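PDB 1YZY: 3-oxo-tetronate kinase, which catalyses the ATP-dependent phosphorylation of 3-oxo-tetronate to 3-oxo-tetronate 4-phosphate. Local coordinates for residues 124-135 with 147-155. Numbering follows the deposited sequence.
Sequences NGYLFVGDVLLS and MVDANLMRL
Tyr126 and Asn151 meet with different first torsions: the tyrosine CG stands anti to its carbonyl carbon (chi1 -67°), whereas the asparagine CG is anti to its own backbone nitrogen (chi1 -170°). With these two torsions the amide ND2 lies over one face of the phenol ring, offset toward the rim and 3.6 Å from Tyr126 CZ, with the amide plane perpendicular to that of the ring. The contact joins the antiparallel beta-meander 120-133 of the sugar-binding N-terminal domain to the N-terminus of helix 152-159. A single beta bridge between Tyr126 and Asn151 defines the register, and two backbone bonds flank it: Leu127 N gives to Ala150 O at 2.8 Å, and Leu152 N, in the first turn of the helix, to Gly125 O at 2.9 Å. Both are nearly straight (N-H...O at least 162°), and they tie the loop and first helical residue to strand 126-129 and the Gly125 before it. Asn151 is also the N-cap residue, its OD1 accepting in the carbonyl plane from Arg154 N, so one amide serves both cap and ring.

Ala150 turns its methyl toward Leu133 and the 3-10 segment that starts at Leu134. Its CB lies 3.7 Å from Leu133 CD2 and also touches Leu134 CB and Ser135 OG. Leu134 CD2 fits against Met147 CB, at 3.8 Å, and reaches Leu155 CD1; Leu152 continues the apolar layer onto Ile122 and Val195. The doubly bent chain of Met153 brings SD within 3.8 Å of Gly125 CA. Asp149 OD1 accepts from Asn151 N, which lies above the carboxylate plane, in an Asx turn. Arg154 forms a two-pronged salt bridge with that carboxylate: NH2 meets Asp149 OD1 at 2.7 Å, and NE gives to the syn lone pair of Asp149 OD2 at 2.8 Å.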
loop_
_atom_site.group_PDB
_atom_site.type_symbol
_atom_site.label_atom_id
_atom_site.label_comp_id
_atom_site.label_asym_id
_atom_site.label_seq_id
_atom_site.Cartn_x
_atom_site.Cartn_y
_atom_site.Cartn_z
ATOM N N ASN A 124 1.081 27.900 -3.714
ATOM C CA ASN A 124 1.934 28.599 -4.675
ATOM C C ASN A 124 2.927 27.600 -5.257
ATOM O O ASN A 124 4.027 27.961 -5.680
ATOM C CB ASN A 124 2.673 29.786 -4.027
ATOM C CG ASN A 124 2.010 31.131 -4.316
ATOM O OD1 ASN A 124 1.355 31.320 -5.346
ATOM N ND2 ASN A 124 2.186 32.073 -3.403
ATOM N N GLY A 125 2.505 26.338 -5.309
ATOM C CA GLY A 125 3.360 25.297 -5.841
ATOM C C GLY A 125 4.382 24.794 -4.847
ATOM O O GLY A 125 5.152 23.898 -5.172
ATOM N N TYR A 126 4.422 25.395 -3.660
ATOM C CA TYR A 126 5.353 24.980 -2.613
ATOM C C TYR A 126 4.701 23.890 -1.763
ATOM O O TYR A 126 3.560 24.051 -1.318
ATOM C CB TYR A 126 5.707 26.152 -1.689
ATOM C CG TYR A 126 6.504 27.262 -2.321
ATOM C CD1 TYR A 126 7.869 27.390 -2.072
ATOM C CD2 TYR A 126 5.892 28.197 -3.158
ATOM C CE1 TYR A 126 8.609 28.424 -2.643
ATOM C CE2 TYR A 126 6.618 29.236 -3.731
ATOM C CZ TYR A 126 7.978 29.347 -3.472
ATOM O OH TYR A 126 8.704 30.386 -4.022
ATOM N N LEU A 127 5.430 22.805 -1.512
ATOM C CA LEU A 127 4.910 21.711 -0.702
ATOM C C LEU A 127 5.237 21.919 0.765
ATOM O O LEU A 127 6.368 22.264 1.126
ATOM C CB LEU A 127 5.468 20.361 -1.178
ATOM C CG LEU A 127 4.985 19.079 -0.485
ATOM C CD1 LEU A 127 3.510 18.841 -0.765
ATOM C CD2 LEU A 127 5.795 17.894 -0.990
ATOM N N PHE A 128 4.223 21.761 1.605
ATOM C CA PHE A 128 4.384 21.892 3.039
ATOM C C PHE A 128 4.163 20.517 3.651
ATOM O O PHE A 128 3.378 19.718 3.144
ATOM C CB PHE A 128 3.373 22.902 3.615
ATOM C CG PHE A 128 3.686 24.341 3.276
ATOM C CD1 PHE A 128 4.348 25.158 4.191
ATOM C CD2 PHE A 128 3.334 24.875 2.038
ATOM C CE1 PHE A 128 4.659 26.482 3.881
ATOM C CE2 PHE A 128 3.639 26.202 1.712
ATOM C CZ PHE A 128 4.304 27.004 2.639
ATOM N N VAL A 129 4.933 20.218 4.685
ATOM C CA VAL A 129 4.829 18.953 5.393
ATOM C C VAL A 129 4.547 19.315 6.861
ATOM O O VAL A 129 5.386 19.562 7.720
ATOM C CB VAL A 129 6.192 18.226 5.450
ATOM C CG1 VAL A 129 6.085 16.982 6.313
ATOM C CG2 VAL A 129 6.625 17.842 4.049
ATOM N N GLY A 130 3.243 19.333 7.100
ATOM C CA GLY A 130 2.625 19.736 8.338
ATOM C C GLY A 130 2.658 21.258 8.310
ATOM O O GLY A 130 2.225 21.864 7.331
ATOM N N ASP A 131 3.228 21.867 9.346
ATOM C CA ASP A 131 3.316 23.327 9.450
ATOM C C ASP A 131 4.545 23.966 8.785
ATOM O O ASP A 131 4.694 25.195 8.802
ATOM C CB ASP A 131 3.311 23.750 10.930
ATOM C CG ASP A 131 1.962 23.538 11.620
ATOM O OD1 ASP A 131 0.927 23.364 10.935
ATOM O OD2 ASP A 131 1.940 23.569 12.870
ATOM N N VAL A 132 5.440 23.151 8.240
ATOM C CA VAL A 132 6.655 23.683 7.636
ATOM C C VAL A 132 6.852 23.326 6.171
ATOM O O VAL A 132 6.240 22.388 5.659
ATOM C CB VAL A 132 7.915 23.221 8.421
ATOM C CG1 VAL A 132 7.874 23.730 9.841
ATOM C CG2 VAL A 132 8.031 21.702 8.413
ATOM N N LEU A 133 7.705 24.098 5.499
ATOM C CA LEU A 133 8.036 23.867 4.099
ATOM C C LEU A 133 8.722 22.505 4.009
ATOM O O LEU A 133 9.356 22.068 4.971
ATOM C CB LEU A 133 9.017 24.939 3.613
ATOM C CG LEU A 133 8.491 26.342 3.307
ATOM C CD1 LEU A 133 9.588 27.368 3.469
ATOM C CD2 LEU A 133 7.915 26.378 1.904
ATOM N N LEU A 134 8.591 21.844 2.860
ATOM C CA LEU A 134 9.226 20.546 2.627
ATOM C C LEU A 134 10.723 20.661 2.926
ATOM O O LEU A 134 11.303 19.815 3.599
ATOM C CB LEU A 134 9.035 20.137 1.168
ATOM C CG LEU A 134 9.771 18.888 0.679
ATOM C CD1 LEU A 134 9.172 17.641 1.324
ATOM C CD2 LEU A 134 9.661 18.814 -0.838
ATOM N N SER A 135 11.334 21.723 2.407
ATOM C CA SER A 135 12.752 21.992 2.604
ATOM C C SER A 135 13.152 22.237 4.067
ATOM O O SER A 135 14.346 22.283 4.394
ATOM C CB SER A 135 13.166 23.185 1.740
ATOM O OG SER A 135 12.346 24.320 1.976
ATOM N N MET A 147 15.376 16.468 0.326
ATOM C CA MET A 147 14.655 17.536 -0.373
ATOM C C MET A 147 14.981 18.909 0.223
ATOM O O MET A 147 14.564 19.234 1.332
ATOM C CB MET A 147 13.146 17.279 -0.294
ATOM C CG MET A 147 12.712 15.850 -0.639
ATOM S SD MET A 147 13.162 15.293 -2.302
ATOM C CE MET A 147 11.958 16.142 -3.319
ATOM N N VAL A 148 15.734 19.714 -0.518
ATOM C CA VAL A 148 16.123 21.040 -0.042
ATOM C C VAL A 148 15.374 22.192 -0.701
ATOM O O VAL A 148 15.624 23.352 -0.390
ATOM C CB VAL A 148 17.642 21.277 -0.191
ATOM C CG1 VAL A 148 18.403 20.349 0.730
ATOM C CG2 VAL A 148 18.075 21.066 -1.634
ATOM N N ASP A 149 14.491 21.868 -1.639
ATOM C CA ASP A 149 13.687 22.866 -2.335
ATOM C C ASP A 149 12.230 22.450 -2.133
ATOM O O ASP A 149 11.886 21.287 -2.310
ATOM C CB ASP A 149 14.038 22.876 -3.831
ATOM C CG ASP A 149 13.491 24.102 -4.575
ATOM O OD1 ASP A 149 12.755 24.913 -3.975
ATOM O OD2 ASP A 149 13.801 24.253 -5.777
ATOM N N ALA A 150 11.395 23.394 -1.713
ATOM C CA ALA A 150 9.981 23.120 -1.478
ATOM C C ALA A 150 9.105 23.422 -2.691
ATOM O O ALA A 150 7.937 23.051 -2.718
ATOM C CB ALA A 150 9.497 23.901 -0.264
ATOM N N ASN A 151 9.682 24.068 -3.700
ATOM C CA ASN A 151 8.966 24.444 -4.923
ATOM C C ASN A 151 8.879 23.271 -5.910
ATOM O O ASN A 151 9.878 22.879 -6.520
ATOM C CB ASN A 151 9.665 25.652 -5.570
ATOM C CG ASN A 151 8.869 26.270 -6.703
ATOM O OD1 ASN A 151 8.904 25.810 -7.833
ATOM N ND2 ASN A 151 8.178 27.354 -6.406
ATOM N N LEU A 152 7.666 22.752 -6.086
ATOM C CA LEU A 152 7.403 21.615 -6.959
ATOM C C LEU A 152 7.705 21.795 -8.434
ATOM O O LEU A 152 8.097 20.834 -9.101
ATOM C CB LEU A 152 5.963 21.111 -6.767
ATOM C CG LEU A 152 5.666 20.488 -5.398
ATOM C CD1 LEU A 152 4.161 20.390 -5.147
ATOM C CD2 LEU A 152 6.320 19.114 -5.320
ATOM N N MET A 153 7.428 22.979 -8.975
ATOM C CA MET A 153 7.713 23.238 -10.385
ATOM C C MET A 153 9.226 23.160 -10.608
ATOM O O MET A 153 9.675 22.733 -11.665
ATOM C CB MET A 153 7.205 24.613 -10.826
ATOM C CG MET A 153 5.697 24.771 -10.872
ATOM S SD MET A 153 4.970 24.940 -9.247
ATOM C CE MET A 153 5.604 26.516 -8.734
ATOM N N ARG A 154 9.995 23.611 -9.619
ATOM C CA ARG A 154 11.455 23.587 -9.695
ATOM C C ARG A 154 11.987 22.166 -9.539
ATOM O O ARG A 154 12.951 21.781 -10.209
ATOM C CB ARG A 154 12.089 24.510 -8.637
ATOM C CG ARG A 154 11.974 26.005 -8.961
ATOM C CD ARG A 154 13.004 26.844 -8.222
ATOM N NE ARG A 154 12.918 26.751 -6.759
ATOM C CZ ARG A 154 12.440 27.706 -5.963
ATOM N NH1 ARG A 154 11.975 28.846 -6.465
ATOM N NH2 ARG A 154 12.481 27.545 -4.653
ATOM N N LEU A 155 11.378 21.413 -8.626
ATOM C CA LEU A 155 11.763 20.028 -8.382
ATOM C C LEU A 155 11.496 19.187 -9.619
ATOM O O LEU A 155 12.336 18.382 -10.023
ATOM C CB LEU A 155 10.980 19.448 -7.205
ATOM C CG LEU A 155 11.328 19.986 -5.832
ATOM C CD1 LEU A 155 10.330 19.460 -4.826
ATOM C CD2 LEU A 155 12.762 19.608 -5.463
#